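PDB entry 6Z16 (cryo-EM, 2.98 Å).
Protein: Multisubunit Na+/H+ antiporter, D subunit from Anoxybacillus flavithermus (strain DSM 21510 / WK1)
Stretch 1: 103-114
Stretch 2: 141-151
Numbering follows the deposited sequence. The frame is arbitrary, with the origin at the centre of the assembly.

Stretch 1 103-114: KRETFYYYSFFQ
Stretch 2 141-151: MSSYVLLVLGG

Helix 109-114 packs against helix 141-148 of the same chain, their N-to-C directions 146° apart and their axes 9.3 Å apart at closest approach. The register is set by Phe112 CA lying 5.7 Å from Ser142 CA and Arg104 CA 6.1 Å from Gly150 CA. Stretch 1 opens with a weakly bonded helix, about 103-106, and breaks at Phe107 (phi/psi -98/63) and Tyr108 (67/31), the latter at the N-cap position, right before the next helix.

Phe112 points toward the second helix with chi1 m (-65°) and chi2 -29°. This places Val145 CG1 over one ring face, 3.8 Å from the Phe112 ring centroid and 23° off the normal, a CH-pi contact; Val145 is t. Leu149 CD2 instead meets the ring edge, 4.3 Å from Phe112 CD2. Leu146 leaves its backbone sideways, but its m,t conformer (-75°, 171°) brings the end of the side chain inward, with Leu146 CD2 3.7 Å from both Phe112 CB and Tyr109 CE1. Tyr109, also sideways at CB, uses chi1 t (177°) and chi2 76° to bring its ring nearer; Leu149 CD2 lies at that ring's edge, 3.9 Å from Tyr109 CD1. Leu149 points toward stretch 1 as a t,p rotamer (-178°, 59°), so its CD2 serves both rings.

Leu149 is the first residue to leave helical geometry (-68/125), and its carbonyl accepts the sole hydrogen bond across the contact, from Arg104 NE to Leu149 O (3.3 Å, N-H...O angle 149°). Arg104 reaches it through a t,t,m chain (-174°, 174°, -70°; chi4 114°), with its CG 3.8 Å from Leu149 CG. Gly150 adopts 119/-43, where a CB would jam against the preceding carbonyl and fall 2.8 Å from Arg104 NH2. Away from the contact, Tyr110 (m, chi2 -79°) donates a very short 2.3 Å hydrogen bond from OH to Glu105 OE1.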

# COMPACT_ATOMS: atom_id res chain seq x y z
N LYS D 103 37.07 -29.44 34.73
CA LYS D 103 35.62 -29.23 34.78
C LYS D 103 35.27 -27.82 35.22
O LYS D 103 34.29 -27.25 34.72
CB LYS D 103 34.98 -30.23 35.73
CG LYS D 103 35.08 -31.67 35.27
CD LYS D 103 34.56 -32.62 36.33
CE LYS D 103 33.05 -32.56 36.45
NZ LYS D 103 32.36 -33.14 35.27
N ARG D 104 36.04 -27.23 36.12
CA ARG D 104 35.74 -25.89 36.58
C ARG D 104 36.09 -24.83 35.54
O ARG D 104 35.47 -23.77 35.52
CB ARG D 104 36.46 -25.63 37.91
CG ARG D 104 36.13 -24.31 38.60
CD ARG D 104 36.76 -24.19 39.98
NE ARG D 104 36.14 -25.09 40.94
CZ ARG D 104 36.76 -26.12 41.51
NH1 ARG D 104 38.03 -26.37 41.23
NH2 ARG D 104 36.12 -26.89 42.37
N GLU D 105 37.03 -25.11 34.64
CA GLU D 105 37.41 -24.12 33.64
C GLU D 105 36.76 -24.34 32.28
O GLU D 105 36.90 -23.47 31.41
CB GLU D 105 38.93 -24.07 33.50
CG GLU D 105 39.58 -25.32 32.99
CD GLU D 105 41.10 -25.27 33.11
OE1 GLU D 105 41.62 -24.24 33.58
OE2 GLU D 105 41.76 -26.26 32.75
N THR D 106 36.04 -25.44 32.08
CA THR D 106 35.11 -25.46 30.95
C THR D 106 33.93 -24.53 31.19
O THR D 106 33.35 -24.01 30.23
CB THR D 106 34.60 -26.87 30.67
OG1 THR D 106 33.93 -27.38 31.83
CG2 THR D 106 35.73 -27.80 30.29
N PHE D 107 33.55 -24.31 32.44
CA PHE D 107 32.39 -23.48 32.78
C PHE D 107 32.80 -22.06 33.14
O PHE D 107 32.63 -21.61 34.27
CB PHE D 107 31.61 -24.12 33.92
CG PHE D 107 30.79 -25.30 33.51
CD1 PHE D 107 29.52 -25.13 33.00
CD2 PHE D 107 31.30 -26.58 33.62
CE1 PHE D 107 28.77 -26.22 32.62
CE2 PHE D 107 30.55 -27.67 33.24
CZ PHE D 107 29.28 -27.49 32.74
N TYR D 108 33.39 -21.37 32.16
CA TYR D 108 33.49 -19.91 32.11
C TYR D 108 34.38 -19.31 33.19
O TYR D 108 34.17 -18.17 33.59
CB TYR D 108 32.10 -19.25 32.16
CG TYR D 108 31.25 -19.57 30.97
CD1 TYR D 108 31.33 -18.81 29.82
CD2 TYR D 108 30.39 -20.66 30.99
CE1 TYR D 108 30.56 -19.12 28.73
CE2 TYR D 108 29.62 -20.97 29.91
CZ TYR D 108 29.71 -20.20 28.78
OH TYR D 108 28.94 -20.51 27.69
N TYR D 109 35.41 -20.04 33.62
CA TYR D 109 36.25 -19.60 34.73
C TYR D 109 37.07 -18.36 34.38
O TYR D 109 37.13 -17.40 35.17
CB TYR D 109 37.17 -20.74 35.16
CG TYR D 109 38.13 -20.35 36.25
CD1 TYR D 109 37.69 -20.22 37.56
CD2 TYR D 109 39.47 -20.11 35.98
CE1 TYR D 109 38.56 -19.86 38.56
CE2 TYR D 109 40.34 -19.74 36.97
CZ TYR D 109 39.88 -19.62 38.26
OH TYR D 109 40.76 -19.26 39.25
N TYR D 110 37.69 -18.35 33.20
CA TYR D 110 38.58 -17.25 32.84
C TYR D 110 37.81 -15.99 32.49
O TYR D 110 38.35 -14.89 32.66
CB TYR D 110 39.46 -17.68 31.67
CG TYR D 110 40.31 -18.88 32.02
CD1 TYR D 110 41.46 -18.75 32.77
CD2 TYR D 110 39.93 -20.15 31.61
CE1 TYR D 110 42.22 -19.85 33.10
CE2 TYR D 110 40.69 -21.25 31.92
CZ TYR D 110 41.83 -21.09 32.67
OH TYR D 110 42.58 -22.19 32.99
N SER D 111 36.56 -16.13 32.07
CA SER D 111 35.69 -14.97 31.90
C SER D 111 35.44 -14.28 33.23
O SER D 111 35.54 -13.06 33.33
CB SER D 111 34.36 -15.41 31.28
OG SER D 111 34.56 -16.02 30.02
N PHE D 112 35.15 -15.07 34.27
CA PHE D 112 34.87 -14.53 35.60
C PHE D 112 36.12 -13.90 36.21
O PHE D 112 36.03 -12.87 36.89
CB PHE D 112 34.33 -15.64 36.48
CG PHE D 112 33.00 -16.18 36.04
CD1 PHE D 112 32.10 -15.37 35.36
CD2 PHE D 112 32.68 -17.50 36.25
CE1 PHE D 112 30.89 -15.87 34.94
CE2 PHE D 112 31.48 -18.02 35.79
CZ PHE D 112 30.58 -17.20 35.16
N PHE D 113 37.28 -14.52 35.96
CA PHE D 113 38.58 -13.93 36.28
C PHE D 113 38.73 -12.54 35.67
O PHE D 113 39.06 -11.56 36.37
CB PHE D 113 39.68 -14.86 35.76
CG PHE D 113 41.07 -14.45 36.13
CD1 PHE D 113 41.62 -14.83 37.34
CD2 PHE D 113 41.84 -13.67 35.27
CE1 PHE D 113 42.90 -14.45 37.67
CE2 PHE D 113 43.11 -13.28 35.61
CZ PHE D 113 43.64 -13.68 36.81
N GLN D 114 38.50 -12.44 34.36
CA GLN D 114 38.68 -11.16 33.69
C GLN D 114 37.63 -10.14 34.12
O GLN D 114 37.95 -8.95 34.18
CB GLN D 114 38.65 -11.35 32.17
CG GLN D 114 39.80 -12.16 31.62
CD GLN D 114 41.13 -11.44 31.71
OE1 GLN D 114 41.22 -10.25 31.44
NE2 GLN D 114 42.17 -12.17 32.10
N MET D 141 29.97 -9.10 42.07
CA MET D 141 29.24 -10.14 41.37
C MET D 141 30.17 -11.22 40.85
O MET D 141 29.91 -12.43 41.03
CB MET D 141 28.44 -9.52 40.23
CG MET D 141 27.44 -10.46 39.62
SD MET D 141 26.14 -10.84 40.78
CE MET D 141 25.76 -12.49 40.25
N SER D 142 31.30 -10.81 40.26
CA SER D 142 32.30 -11.77 39.82
C SER D 142 32.90 -12.54 41.00
O SER D 142 33.18 -13.74 40.87
CB SER D 142 33.39 -11.06 39.04
OG SER D 142 33.99 -10.08 39.85
N SER D 143 33.04 -11.90 42.16
CA SER D 143 33.56 -12.60 43.33
C SER D 143 32.55 -13.61 43.88
O SER D 143 32.96 -14.67 44.37
CB SER D 143 33.97 -11.61 44.41
OG SER D 143 32.84 -10.97 44.96
N TYR D 144 31.25 -13.29 43.83
CA TYR D 144 30.20 -14.24 44.19
C TYR D 144 30.30 -15.50 43.36
O TYR D 144 30.25 -16.63 43.88
CB TYR D 144 28.80 -13.67 43.95
CG TYR D 144 28.35 -12.45 44.69
CD1 TYR D 144 28.92 -12.06 45.89
CD2 TYR D 144 27.37 -11.65 44.14
CE1 TYR D 144 28.49 -10.90 46.52
CE2 TYR D 144 26.94 -10.52 44.75
CZ TYR D 144 27.49 -10.14 45.93
OH TYR D 144 27.02 -8.99 46.49
N VAL D 145 30.43 -15.33 42.04
CA VAL D 145 30.41 -16.49 41.16
C VAL D 145 31.70 -17.29 41.29
O VAL D 145 31.67 -18.53 41.31
CB VAL D 145 30.13 -16.07 39.71
CG1 VAL D 145 29.97 -17.29 38.87
CG2 VAL D 145 28.88 -15.23 39.62
N LEU D 146 32.85 -16.61 41.41
CA LEU D 146 34.11 -17.32 41.62
C LEU D 146 34.16 -18.02 42.97
O LEU D 146 34.83 -19.05 43.10
CB LEU D 146 35.29 -16.35 41.50
CG LEU D 146 35.69 -15.87 40.11
CD1 LEU D 146 36.70 -14.76 40.21
CD2 LEU D 146 36.28 -17.03 39.35
N LEU D 147 33.45 -17.51 43.97
CA LEU D 147 33.34 -18.20 45.24
C LEU D 147 32.48 -19.45 45.12
O LEU D 147 32.79 -20.49 45.72
CB LEU D 147 32.78 -17.25 46.29
CG LEU D 147 32.56 -17.73 47.71
CD1 LEU D 147 33.85 -18.17 48.32
CD2 LEU D 147 31.99 -16.60 48.53
N VAL D 148 31.38 -19.39 44.36
CA VAL D 148 30.44 -20.51 44.34
C VAL D 148 30.78 -21.57 43.30
O VAL D 148 30.25 -22.69 43.39
CB VAL D 148 29.01 -19.97 44.15
CG1 VAL D 148 28.76 -19.55 42.71
CG2 VAL D 148 27.94 -20.94 44.67
N LEU D 149 31.67 -21.28 42.35
CA LEU D 149 31.87 -22.13 41.18
C LEU D 149 32.49 -23.47 41.55
O LEU D 149 33.55 -23.52 42.19
CB LEU D 149 32.74 -21.40 40.16
CG LEU D 149 33.04 -22.10 38.83
CD1 LEU D 149 31.75 -22.40 38.12
CD2 LEU D 149 33.89 -21.20 37.98
N GLY D 150 31.82 -24.54 41.15
CA GLY D 150 32.21 -25.88 41.54
C GLY D 150 31.11 -26.56 42.32
O GLY D 150 30.80 -27.73 42.09
N GLY D 151 30.50 -25.81 43.23
CA GLY D 151 29.29 -26.25 43.90
C GLY D 151 29.42 -27.38 44.90
O GLY D 151 28.60 -28.30 44.89